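Local coordinates for protein glutamyl endopeptidase (Staphylococcus epidermidis, PDB 6PYM) that acts as a secreted serine endopeptidase that preferentially cleaves peptide bonds after glutamate, and also after aspartate, at residues G38-G42 against P114-S118; E145-K149 against Y160-T164; D122-N126 against V150-G154; I117-T123 against Y197-Q203; P60-V65 against L97-P101. The protein carries 1 engineered substitution. Residue numbers count along the deposited sequence, not the author numbering.

Contact 1. Residues G38-G42 against P114-S118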
# COMPACT_ATOMS: atom_id res chain seq x y z
N GLY A 38 3.21 -0.10 -1.40
CA GLY A 38 2.24 0.95 -1.62
C GLY A 38 1.18 0.47 -2.58
O GLY A 38 1.18 -0.68 -3.00
N VAL A 39 0.29 1.39 -2.96
CA VAL A 39 -0.80 1.02 -3.87
C VAL A 39 -1.12 2.19 -4.79
O VAL A 39 -1.29 3.32 -4.34
CB VAL A 39 -2.03 0.51 -3.09
CG1 VAL A 39 -2.58 1.56 -2.12
CG2 VAL A 39 -3.12 0.02 -4.04
N VAL A 40 -1.19 1.90 -6.09
CA VAL A 40 -1.57 2.92 -7.07
C VAL A 40 -3.04 3.25 -6.91
O VAL A 40 -3.89 2.35 -6.92
CB VAL A 40 -1.29 2.43 -8.50
CG1 VAL A 40 -1.76 3.48 -9.51
CG2 VAL A 40 0.18 2.10 -8.69
N VAL A 41 -3.36 4.55 -6.81
CA VAL A 41 -4.74 4.99 -6.58
C VAL A 41 -5.20 6.11 -7.52
O VAL A 41 -6.37 6.49 -7.49
CB VAL A 41 -5.00 5.40 -5.12
CG1 VAL A 41 -4.75 4.25 -4.17
CG2 VAL A 41 -4.16 6.61 -4.73
N GLY A 42 -4.29 6.64 -8.34
CA GLY A 42 -4.66 7.70 -9.26
C GLY A 42 -3.66 7.77 -10.39
O GLY A 42 -2.66 7.05 -10.43
N PRO A 114 -5.82 1.87 -11.33
CA PRO A 114 -5.80 2.35 -9.95
C PRO A 114 -6.77 1.55 -9.08
O PRO A 114 -7.86 1.17 -9.53
CB PRO A 114 -6.22 3.82 -10.07
CG PRO A 114 -5.74 4.20 -11.44
CD PRO A 114 -6.03 2.98 -12.28
N ALA A 115 -6.36 1.30 -7.84
CA ALA A 115 -7.18 0.52 -6.93
C ALA A 115 -8.46 1.27 -6.59
O ALA A 115 -8.51 2.50 -6.59
CB ALA A 115 -6.40 0.25 -5.64
N THR A 116 -9.50 0.50 -6.30
CA THR A 116 -10.74 1.06 -5.78
C THR A 116 -10.62 1.20 -4.27
O THR A 116 -10.21 0.25 -3.59
CB THR A 116 -11.91 0.12 -6.11
OG1 THR A 116 -12.02 -0.03 -7.53
CG2 THR A 116 -13.21 0.69 -5.56
N ILE A 117 -10.96 2.37 -3.76
CA ILE A 117 -10.98 2.65 -2.33
C ILE A 117 -12.37 2.34 -1.79
O ILE A 117 -13.37 2.70 -2.42
CB ILE A 117 -10.66 4.14 -2.08
CG1 ILE A 117 -9.37 4.56 -2.79
CG2 ILE A 117 -10.64 4.44 -0.59
CD1 ILE A 117 -8.13 3.81 -2.36
N SER A 118 -12.44 1.71 -0.63
CA SER A 118 -13.73 1.51 0.02
C SER A 118 -14.20 2.78 0.72
O SER A 118 -13.42 3.50 1.34
CB SER A 118 -13.62 0.39 1.05
OG SER A 118 -14.86 0.18 1.71
O HOH W 1 -8.67 5.13 -7.16
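In the chymotrypsin-like double-barrel fold, the loop that carries the chain from the first barrel to the second passes here across the end of a first-barrel strand. G38-G42 closes strand 34-42, and P114-S118 belongs to the connection between helix 108-111 and strand 128-133. The two run at 103° to each other, so they meet at a crossing and not as paired strands. One nearly linear backbone bond fixes it: A115 N donates to V40 O at 2.8 Å (177°), and P114 CA adds a CA-H...O contact of 3.6 Å to V40 O. Water 1 makes a second link, donating to V41 O and to A115 O, each at 2.7 Å. Apolar contacts fill in around these bonds: V39 CG2 lies 3.7 Å from A115 CB and V41 CG1 3.9 Å from I117 CD1. The proline ring packs on the strand backbone, P114 CB being 3.6 Å from V41 C. V41 and G42 form a classic beta bulge opposite E45 of the next strand. V39 and V41 also pack on L47 of strand 45-48, while A115 and I117 rest on V180 of strand 180-188, so the crossing lies between one strand from each barrel.

Contact 2. Residues E145-K149 against Y160-T164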
# COMPACT_ATOMS: atom_id res chain seq x y z
N GLU A 145 0.40 -12.14 -0.24
CA GLU A 145 -0.91 -11.84 0.32
C GLU A 145 -1.05 -12.54 1.66
O GLU A 145 -0.84 -13.76 1.76
CB GLU A 145 -1.98 -12.35 -0.63
CG GLU A 145 -3.39 -12.23 -0.15
CD GLU A 145 -4.38 -12.70 -1.20
OE1 GLU A 145 -4.64 -13.93 -1.27
OE2 GLU A 145 -4.86 -11.87 -1.99
N SER A 146 -1.41 -11.78 2.69
CA SER A 146 -1.59 -12.29 4.05
C SER A 146 -3.07 -12.20 4.42
O SER A 146 -3.70 -11.16 4.19
CB SER A 146 -0.75 -11.46 5.02
OG SER A 146 -0.88 -11.98 6.32
N VAL A 147 -3.60 -13.27 4.99
CA VAL A 147 -5.04 -13.47 5.20
C VAL A 147 -5.36 -13.40 6.69
O VAL A 147 -4.69 -14.04 7.50
CB VAL A 147 -5.46 -14.84 4.63
CG1 VAL A 147 -6.89 -15.17 5.01
CG2 VAL A 147 -5.28 -14.87 3.11
N GLY A 148 -6.42 -12.68 7.04
CA GLY A 148 -6.87 -12.66 8.42
C GLY A 148 -8.14 -11.86 8.60
O GLY A 148 -8.92 -11.69 7.65
N LYS A 149 -8.35 -11.37 9.82
CA LYS A 149 -9.58 -10.69 10.19
C LYS A 149 -9.30 -9.37 10.88
O LYS A 149 -8.30 -9.20 11.58
CB LYS A 149 -10.42 -11.55 11.15
CG LYS A 149 -11.01 -12.82 10.54
CD LYS A 149 -11.76 -13.63 11.59
CE LYS A 149 -12.64 -14.69 10.97
NZ LYS A 149 -13.82 -14.08 10.29
N TYR A 160 -5.67 -5.79 12.79
CA TYR A 160 -6.00 -7.12 12.29
C TYR A 160 -5.06 -8.16 12.88
O TYR A 160 -4.00 -7.84 13.43
CB TYR A 160 -6.01 -7.19 10.76
CG TYR A 160 -5.06 -6.22 10.08
CD1 TYR A 160 -3.69 -6.46 10.04
CD2 TYR A 160 -5.54 -5.07 9.48
CE1 TYR A 160 -2.83 -5.57 9.42
CE2 TYR A 160 -4.70 -4.18 8.87
CZ TYR A 160 -3.34 -4.42 8.84
OH TYR A 160 -2.53 -3.51 8.21
N ASP A 161 -5.46 -9.43 12.74
CA ASP A 161 -4.77 -10.56 13.35
C ASP A 161 -3.86 -11.32 12.37
O ASP A 161 -3.32 -12.37 12.73
CB ASP A 161 -5.77 -11.52 14.01
CG ASP A 161 -6.63 -12.30 13.01
OD1 ASP A 161 -6.43 -12.19 11.78
OD2 ASP A 161 -7.52 -13.05 13.47
N LEU A 162 -3.68 -10.81 11.17
CA LEU A 162 -2.84 -11.43 10.16
C LEU A 162 -1.40 -10.95 10.29
O LEU A 162 -1.13 -9.87 10.81
CB LEU A 162 -3.39 -11.14 8.76
CG LEU A 162 -3.58 -9.67 8.38
CD1 LEU A 162 -2.31 -9.06 7.77
CD2 LEU A 162 -4.77 -9.49 7.43
N SER A 163 -0.47 -11.78 9.82
CA SER A 163 0.96 -11.50 9.95
C SER A 163 1.50 -10.60 8.84
O SER A 163 1.07 -10.67 7.68
CB SER A 163 1.75 -12.81 9.94
OG SER A 163 1.53 -13.57 11.11
N THR A 164 2.47 -9.77 9.20
CA THR A 164 3.21 -8.92 8.27
C THR A 164 4.65 -8.84 8.75
O THR A 164 4.95 -9.15 9.91
CB THR A 164 2.64 -7.50 8.21
OG1 THR A 164 2.80 -6.87 9.48
CG2 THR A 164 1.16 -7.49 7.83
O HOH W 2 -1.72 -14.06 7.99
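K149, L162 and S146 give up the most surface here, spaced along strand 143-154 of the second barrel of the chymotrypsin-like fold and the loop that runs back past it in roughly the opposite sense (152°). At K149 the backbone does the bonding: K149 N donates to D161 OD1 at 2.9 Å (164°), and K149 O accepts from D161 N at 3.1 Å. D161 thus serves K149 through both side chain and main chain, while the lysine's own NZ leads away to N128 OD1 and N126 O. L162 lies against the strand, with CB 3.4 Å from V147 O, CD2 3.6 Å from G148 N and CD1 3.6 Å from S146 OG. G148, with no side chain, leaves the space that D161 OD1, 3.4 Å from G148 CA, and L162 occupy. S146 OG donates to S163 O at 2.7 Å and accepts from water 2 at 2.8 Å; that water also accepts from S163 N at 3.2 Å. The loop leaves strand 157-160 for the segment carrying A169, the engineered residue at the predicted catalytic serine position. Only one main-chain bond, D161 N to K149 O, joins the two segments; the side chains of D161 and S146 and a water supply the rest, while S163 OG (to L3 N and N5 O) and, weakly, T164 OG1 (to V1 N) engage the first residues of the chain.

Contact 3. Residues D122-N126 against V150-G154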
# COMPACT_ATOMS: atom_id res chain seq x y z
N ASP A 122 -19.45 -0.29 5.33
CA ASP A 122 -19.83 -1.62 5.79
C ASP A 122 -18.75 -2.30 6.61
O ASP A 122 -18.97 -3.42 7.09
CB ASP A 122 -20.18 -2.51 4.59
CG ASP A 122 -21.41 -2.05 3.86
OD1 ASP A 122 -22.40 -1.69 4.54
OD2 ASP A 122 -21.41 -2.05 2.62
N THR A 123 -17.59 -1.67 6.79
CA THR A 123 -16.44 -2.37 7.37
C THR A 123 -16.63 -2.55 8.87
O THR A 123 -17.00 -1.61 9.58
CB THR A 123 -15.18 -1.56 7.08
OG1 THR A 123 -15.10 -1.36 5.67
CG2 THR A 123 -13.92 -2.29 7.56
N ARG A 124 -16.39 -3.77 9.36
CA ARG A 124 -16.69 -4.13 10.73
C ARG A 124 -15.65 -5.09 11.27
O ARG A 124 -14.99 -5.81 10.52
CB ARG A 124 -18.07 -4.78 10.85
CG ARG A 124 -19.19 -3.82 10.57
CD ARG A 124 -20.56 -4.47 10.54
NE ARG A 124 -21.54 -3.43 10.29
CZ ARG A 124 -22.86 -3.59 10.28
NH1 ARG A 124 -23.40 -4.79 10.50
NH2 ARG A 124 -23.63 -2.54 10.05
N ILE A 125 -15.53 -5.14 12.60
CA ILE A 125 -14.65 -6.13 13.19
C ILE A 125 -15.16 -7.53 12.84
O ILE A 125 -16.35 -7.74 12.58
CB ILE A 125 -14.45 -5.94 14.70
CG1 ILE A 125 -15.75 -6.18 15.46
CG2 ILE A 125 -13.84 -4.57 14.99
CD1 ILE A 125 -15.59 -6.16 16.97
N ASN A 126 -14.23 -8.47 12.77
CA ASN A 126 -14.42 -9.88 12.40
C ASN A 126 -14.48 -10.08 10.88
O ASN A 126 -14.57 -11.23 10.42
CB ASN A 126 -15.65 -10.53 13.07
CG ASN A 126 -15.62 -12.04 13.01
OD1 ASN A 126 -14.59 -12.67 13.25
ND2 ASN A 126 -16.77 -12.64 12.69
N VAL A 150 -10.24 -8.44 10.71
CA VAL A 150 -10.22 -7.18 11.44
C VAL A 150 -10.52 -7.44 12.91
O VAL A 150 -11.46 -8.16 13.25
CB VAL A 150 -11.28 -6.23 10.86
CG1 VAL A 150 -11.34 -4.93 11.66
CG2 VAL A 150 -11.01 -5.96 9.38
N VAL A 151 -9.73 -6.84 13.80
CA VAL A 151 -9.96 -6.98 15.23
C VAL A 151 -10.29 -5.68 15.94
O VAL A 151 -10.72 -5.72 17.10
CB VAL A 151 -8.80 -7.71 15.95
CG1 VAL A 151 -8.57 -9.10 15.34
CG2 VAL A 151 -7.52 -6.88 15.93
N TYR A 152 -10.11 -4.53 15.30
CA TYR A 152 -10.32 -3.24 15.95
C TYR A 152 -10.50 -2.18 14.88
O TYR A 152 -9.77 -2.17 13.89
CB TYR A 152 -9.10 -2.87 16.82
CG TYR A 152 -9.17 -1.50 17.47
CD1 TYR A 152 -8.72 -0.36 16.80
CD2 TYR A 152 -9.66 -1.35 18.76
CE1 TYR A 152 -8.77 0.89 17.40
CE2 TYR A 152 -9.71 -0.11 19.36
CZ TYR A 152 -9.27 1.00 18.68
OH TYR A 152 -9.33 2.24 19.29
N ILE A 153 -11.45 -1.27 15.11
CA ILE A 153 -11.63 -0.08 14.28
C ILE A 153 -11.88 1.09 15.22
O ILE A 153 -12.82 1.05 16.02
CB ILE A 153 -12.81 -0.22 13.29
CG1 ILE A 153 -12.69 -1.47 12.42
CG2 ILE A 153 -12.91 1.02 12.42
CD1 ILE A 153 -13.93 -1.74 11.58
N GLY A 154 -11.05 2.12 15.14
CA GLY A 154 -11.25 3.28 15.98
C GLY A 154 -10.55 4.49 15.40
O GLY A 154 -9.33 4.46 15.20
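I125 spreads its CG2 methyl over the main chain of strand 143-154, 3.7 Å from Y152 N and 3.8 Å from V151 C, and reaches V150 CG1 and I153 CG1, both at 4.2 Å. From the strand, I153 answers with its CD1, which sits 3.7 Å from R124 CA, 3.7 Å from T123 O and 4.1 Å from T123 CG2. V150 CB approaches R124 O at 3.7 Å. V151 and Y152 form a classic beta bulge opposite R159 of strand 157-160, with which the end of this long second-barrel strand pairs; V150 and I153, which flank the bulge, both point toward D122-N126. That loop is about to enter the sheet as strand 128-133, antiparallel to strand 143-154, and the pairing is already foreshadowed by N126 N donating to V150 O at 2.8 Å (164°). T123 OG1 bonds to N120 OD1, and T123 and I153 also meet Y197 of strand 192-197.

Contact 4. Residues I117-T123 against Y197-Q203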
# COMPACT_ATOMS: atom_id res chain seq x y z
N ILE A 117 -10.96 2.37 -3.76
CA ILE A 117 -10.98 2.65 -2.33
C ILE A 117 -12.37 2.34 -1.79
O ILE A 117 -13.37 2.70 -2.42
CB ILE A 117 -10.66 4.14 -2.08
CG1 ILE A 117 -9.37 4.56 -2.79
CG2 ILE A 117 -10.64 4.44 -0.59
CD1 ILE A 117 -8.13 3.81 -2.36
N SER A 118 -12.44 1.71 -0.63
CA SER A 118 -13.73 1.51 0.02
C SER A 118 -14.20 2.78 0.72
O SER A 118 -13.42 3.50 1.34
CB SER A 118 -13.62 0.39 1.05
OG SER A 118 -14.86 0.18 1.71
N SER A 119 -15.51 3.04 0.63
CA SER A 119 -16.13 4.05 1.46
C SER A 119 -16.11 3.66 2.93
O SER A 119 -16.31 4.53 3.80
CB SER A 119 -17.59 4.24 1.04
OG SER A 119 -18.35 3.11 1.42
N ASN A 120 -15.89 2.38 3.22
CA ASN A 120 -15.82 1.83 4.57
C ASN A 120 -17.16 1.89 5.31
O ASN A 120 -17.20 1.69 6.52
CB ASN A 120 -14.67 2.42 5.39
CG ASN A 120 -13.36 1.69 5.12
OD1 ASN A 120 -13.32 0.47 5.10
ND2 ASN A 120 -12.28 2.44 4.91
N THR A 121 -18.26 2.10 4.58
CA THR A 121 -19.58 2.16 5.21
C THR A 121 -19.96 0.83 5.85
O THR A 121 -20.73 0.81 6.82
CB THR A 121 -20.63 2.60 4.19
OG1 THR A 121 -21.89 2.80 4.85
CG2 THR A 121 -20.81 1.55 3.11
N ASP A 122 -19.45 -0.29 5.33
CA ASP A 122 -19.83 -1.62 5.79
C ASP A 122 -18.75 -2.30 6.61
O ASP A 122 -18.97 -3.42 7.09
CB ASP A 122 -20.18 -2.51 4.59
CG ASP A 122 -21.41 -2.05 3.86
OD1 ASP A 122 -22.40 -1.69 4.54
OD2 ASP A 122 -21.41 -2.05 2.62
N THR A 123 -17.59 -1.67 6.79
CA THR A 123 -16.44 -2.37 7.37
C THR A 123 -16.63 -2.55 8.87
O THR A 123 -17.00 -1.61 9.58
CB THR A 123 -15.18 -1.56 7.08
OG1 THR A 123 -15.10 -1.36 5.67
CG2 THR A 123 -13.92 -2.29 7.56
N TYR A 197 -6.87 3.63 8.79
CA TYR A 197 -8.22 3.37 8.32
C TYR A 197 -8.68 4.51 7.43
O TYR A 197 -8.57 5.69 7.81
CB TYR A 197 -9.13 3.28 9.54
CG TYR A 197 -10.56 2.90 9.29
CD1 TYR A 197 -10.88 1.81 8.48
CD2 TYR A 197 -11.59 3.59 9.90
CE1 TYR A 197 -12.19 1.44 8.28
CE2 TYR A 197 -12.91 3.22 9.71
CZ TYR A 197 -13.20 2.14 8.90
OH TYR A 197 -14.50 1.76 8.69
N ILE A 198 -9.19 4.18 6.25
CA ILE A 198 -9.59 5.22 5.31
C ILE A 198 -11.00 5.68 5.66
O ILE A 198 -11.99 5.28 5.04
CB ILE A 198 -9.42 4.74 3.86
CG1 ILE A 198 -7.94 4.42 3.60
CG2 ILE A 198 -9.93 5.78 2.87
CD1 ILE A 198 -7.67 3.67 2.30
N ASN A 199 -11.09 6.50 6.71
CA ASN A 199 -12.37 7.02 7.16
C ASN A 199 -12.78 8.23 6.32
O ASN A 199 -12.14 8.57 5.32
CB ASN A 199 -12.34 7.29 8.66
CG ASN A 199 -11.48 8.47 9.05
OD1 ASN A 199 -10.96 9.21 8.20
ND2 ASN A 199 -11.34 8.69 10.35
N ASP A 200 -13.86 8.91 6.72
CA ASP A 200 -14.38 10.01 5.91
C ASP A 200 -13.37 11.15 5.77
O ASP A 200 -13.27 11.76 4.71
CB ASP A 200 -15.70 10.53 6.50
CG ASP A 200 -16.83 9.53 6.34
OD1 ASP A 200 -16.73 8.64 5.47
OD2 ASP A 200 -17.83 9.65 7.08
N PHE A 201 -12.62 11.44 6.83
CA PHE A 201 -11.62 12.49 6.75
C PHE A 201 -10.47 12.11 5.82
O PHE A 201 -9.96 12.96 5.08
CB PHE A 201 -11.10 12.83 8.15
CG PHE A 201 -12.16 13.36 9.07
CD1 PHE A 201 -12.61 14.66 8.95
CD2 PHE A 201 -12.73 12.54 10.04
CE1 PHE A 201 -13.59 15.15 9.80
CE2 PHE A 201 -13.71 13.03 10.88
CZ PHE A 201 -14.14 14.33 10.76
N VAL A 202 -10.06 10.85 5.84
CA VAL A 202 -9.04 10.42 4.89
C VAL A 202 -9.57 10.49 3.47
O VAL A 202 -8.86 10.90 2.55
CB VAL A 202 -8.51 9.02 5.26
CG1 VAL A 202 -7.52 8.54 4.21
CG2 VAL A 202 -7.86 9.06 6.65
N GLN A 203 -10.83 10.10 3.28
CA GLN A 203 -11.42 10.16 1.95
C GLN A 203 -11.45 11.59 1.41
O GLN A 203 -11.25 11.80 0.21
CB GLN A 203 -12.82 9.54 1.97
CG GLN A 203 -12.76 8.04 2.18
CD GLN A 203 -14.12 7.43 2.46
OE1 GLN A 203 -15.10 7.76 1.78
NE2 GLN A 203 -14.19 6.56 3.45
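Y197, at the end of strand 192-197, extends its ring to the turn in I117-T123: its OH lies 3.4 Å from N120 CB and 3.8 Å from T123 CB. I198 follows at the centre of an inverse gamma turn. Its CG2 packs on I117 CG2 at 3.8 Å, and its carbonyl is bonded twice, I198 O accepting from N120 ND2 at 2.9 Å (164°) and from Q203 NE2 at 3.0 Å (162°). N199 is the N-cap of helix 200-209, the C-terminal helix of the chymotrypsin-like fold; N199 OD1 accepts from V202 N at 3.0 Å. In the first turn of the helix, the CA-CB bond of Q203 is directed toward the loop, and Q203 NE2 also donates to S119 O at 3.0 Å (152°). The loop has bonds of its own: S118 OG accepts from N120 N at 2.9 Å in an ST turn, and T123 OG1 donates to N120 OD1 at 2.6 Å. N120 also donates from ND2 to I181 O of strand 180-188. The two side-chain amides thus make the hydrogen bonds between the segments: N120 from the loop and Q203 from the helix each bridge more than one polar group, meeting at I198 O, so the backbones are tied without any direct main-chain bond between the two segments.

Contact 5. Residues P60-V65 against L97-P101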
# COMPACT_ATOMS: atom_id res chain seq x y z
N PRO A 60 12.04 13.41 -3.14
CA PRO A 60 11.19 12.36 -3.72
C PRO A 60 11.86 11.59 -4.84
O PRO A 60 11.50 10.43 -5.07
CB PRO A 60 9.97 13.13 -4.24
CG PRO A 60 9.99 14.44 -3.50
CD PRO A 60 11.43 14.75 -3.24
N ARG A 61 12.84 12.20 -5.51
CA ARG A 61 13.54 11.54 -6.61
C ARG A 61 14.35 10.33 -6.15
O ARG A 61 14.78 9.54 -6.99
CB ARG A 61 14.47 12.52 -7.34
CG ARG A 61 13.82 13.76 -7.94
CD ARG A 61 12.54 13.45 -8.70
NE ARG A 61 12.78 12.79 -9.97
CZ ARG A 61 11.81 12.51 -10.83
NH1 ARG A 61 10.56 12.85 -10.54
NH2 ARG A 61 12.10 11.89 -11.97
N ASN A 62 14.59 10.19 -4.85
CA ASN A 62 15.24 9.02 -4.29
C ASN A 62 14.33 7.80 -4.22
O ASN A 62 14.81 6.71 -3.90
CB ASN A 62 15.74 9.33 -2.87
CG ASN A 62 16.89 10.32 -2.85
OD1 ASN A 62 17.67 10.39 -3.79
ND2 ASN A 62 17.01 11.07 -1.76
N ILE A 63 13.04 7.95 -4.50
CA ILE A 63 12.08 6.86 -4.32
C ILE A 63 11.75 6.25 -5.67
O ILE A 63 11.30 6.95 -6.58
CB ILE A 63 10.80 7.36 -3.63
CG1 ILE A 63 11.14 8.12 -2.35
CG2 ILE A 63 9.88 6.19 -3.34
CD1 ILE A 63 9.95 8.80 -1.73
N SER A 64 11.95 4.94 -5.79
CA SER A 64 11.52 4.17 -6.96
C SER A 64 10.27 3.37 -6.62
O SER A 64 10.24 2.67 -5.60
CB SER A 64 12.62 3.21 -7.40
OG SER A 64 13.75 3.89 -7.92
N VAL A 65 9.28 3.43 -7.49
CA VAL A 65 8.01 2.72 -7.32
C VAL A 65 7.84 1.75 -8.47
O VAL A 65 7.86 2.16 -9.64
CB VAL A 65 6.83 3.70 -7.28
CG1 VAL A 65 5.51 2.95 -7.13
CG2 VAL A 65 7.01 4.71 -6.15
N LEU A 97 2.30 9.67 -2.52
CA LEU A 97 3.50 9.94 -3.31
C LEU A 97 3.05 10.11 -4.75
O LEU A 97 2.53 9.18 -5.36
CB LEU A 97 4.53 8.83 -3.20
CG LEU A 97 5.80 9.05 -4.04
CD1 LEU A 97 6.60 10.26 -3.55
CD2 LEU A 97 6.66 7.82 -4.04
N ARG A 98 3.22 11.32 -5.27
CA ARG A 98 3.02 11.57 -6.69
C ARG A 98 4.31 11.19 -7.41
O ARG A 98 5.40 11.56 -6.96
CB ARG A 98 2.70 13.04 -6.91
CG ARG A 98 2.36 13.43 -8.33
CD ARG A 98 1.66 14.78 -8.34
NE ARG A 98 0.31 14.67 -7.80
CZ ARG A 98 -0.26 15.56 -7.00
NH1 ARG A 98 0.40 16.65 -6.63
NH2 ARG A 98 -1.50 15.35 -6.56
N VAL A 99 4.19 10.45 -8.50
CA VAL A 99 5.33 10.00 -9.28
C VAL A 99 5.30 10.63 -10.66
O VAL A 99 4.23 10.97 -11.20
CB VAL A 99 5.41 8.46 -9.38
CG1 VAL A 99 5.66 7.85 -8.01
CG2 VAL A 99 4.15 7.89 -10.01
N SER A 100 6.48 10.77 -11.25
CA SER A 100 6.61 11.26 -12.61
C SER A 100 6.18 10.18 -13.60
O SER A 100 6.17 8.99 -13.26
CB SER A 100 8.06 11.64 -12.89
OG SER A 100 8.48 12.71 -12.07
N PRO A 101 5.83 10.56 -14.83
CA PRO A 101 5.65 9.55 -15.88
C PRO A 101 6.96 8.82 -16.12
O PRO A 101 8.04 9.28 -15.73
CB PRO A 101 5.27 10.39 -17.12
CG PRO A 101 4.84 11.72 -16.59
CD PRO A 101 5.61 11.93 -15.32
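L97 occupies the apolar centre of the contact, its CD2 3.7 Å from I63 CG2 and 3.8 Å from V65 CG2. The setting is the interior of the first barrel, of six antiparallel strands, in the chymotrypsin-like fold. Strands 64-67 and 95-99 are not neighbours there: strand 80-87 lies between them in the sheet, and they meet only through side chains, with the nearest CA atoms still 8.0 Å apart at V65 and V99. V65 CG2 goes on to V99 CG1 at 3.9 Å, and both valines touch I108 of helix 108-111. I63 packs as well on I25 and I27 of strand 22-27. Further out, the ring of P60 comes within reach of the same leucine, P60 CB being 4.5 Å from L97 CD1. P60 opens a short 3-10 segment (60-62), closed by I63 N donating to P60 O at 3.0 Å before the chain straightens into its strand. At the polar edge, R61 starts with its CA-CB bond directed away, but its m rotamers at chi1, chi2 and chi3 fold the side chain back past V81 toward S100. There R61 NH1 donates to S100 OG at 2.6 Å (163°), the hydroxyl oxygen lying at the edge of the guanidinium, near its plane.

How the contacts relate
Contact 5 comes first to completion, its segments both falling between those of contact 1; the two reach the same first barrel, with centres 16 Å apart. The interdomain loop then supplies contacts 1, 4 and 3 in turn: contacts 1 and 4 share I117 and S118, contacts 4 and 3 share D122 and T123 and also touch where I153 CG2 packs on Y197 CE2 at 3.5 Å. Contacts 3 and 2 both use strand 143-154 of the second barrel, their centres 13 Å apart. Contacts 3 and 5 lie farthest apart, centres 32 Å, on opposite sides of the chain's centre. One connecting loop therefore joins the first barrel, the C-terminal helix and the second barrel.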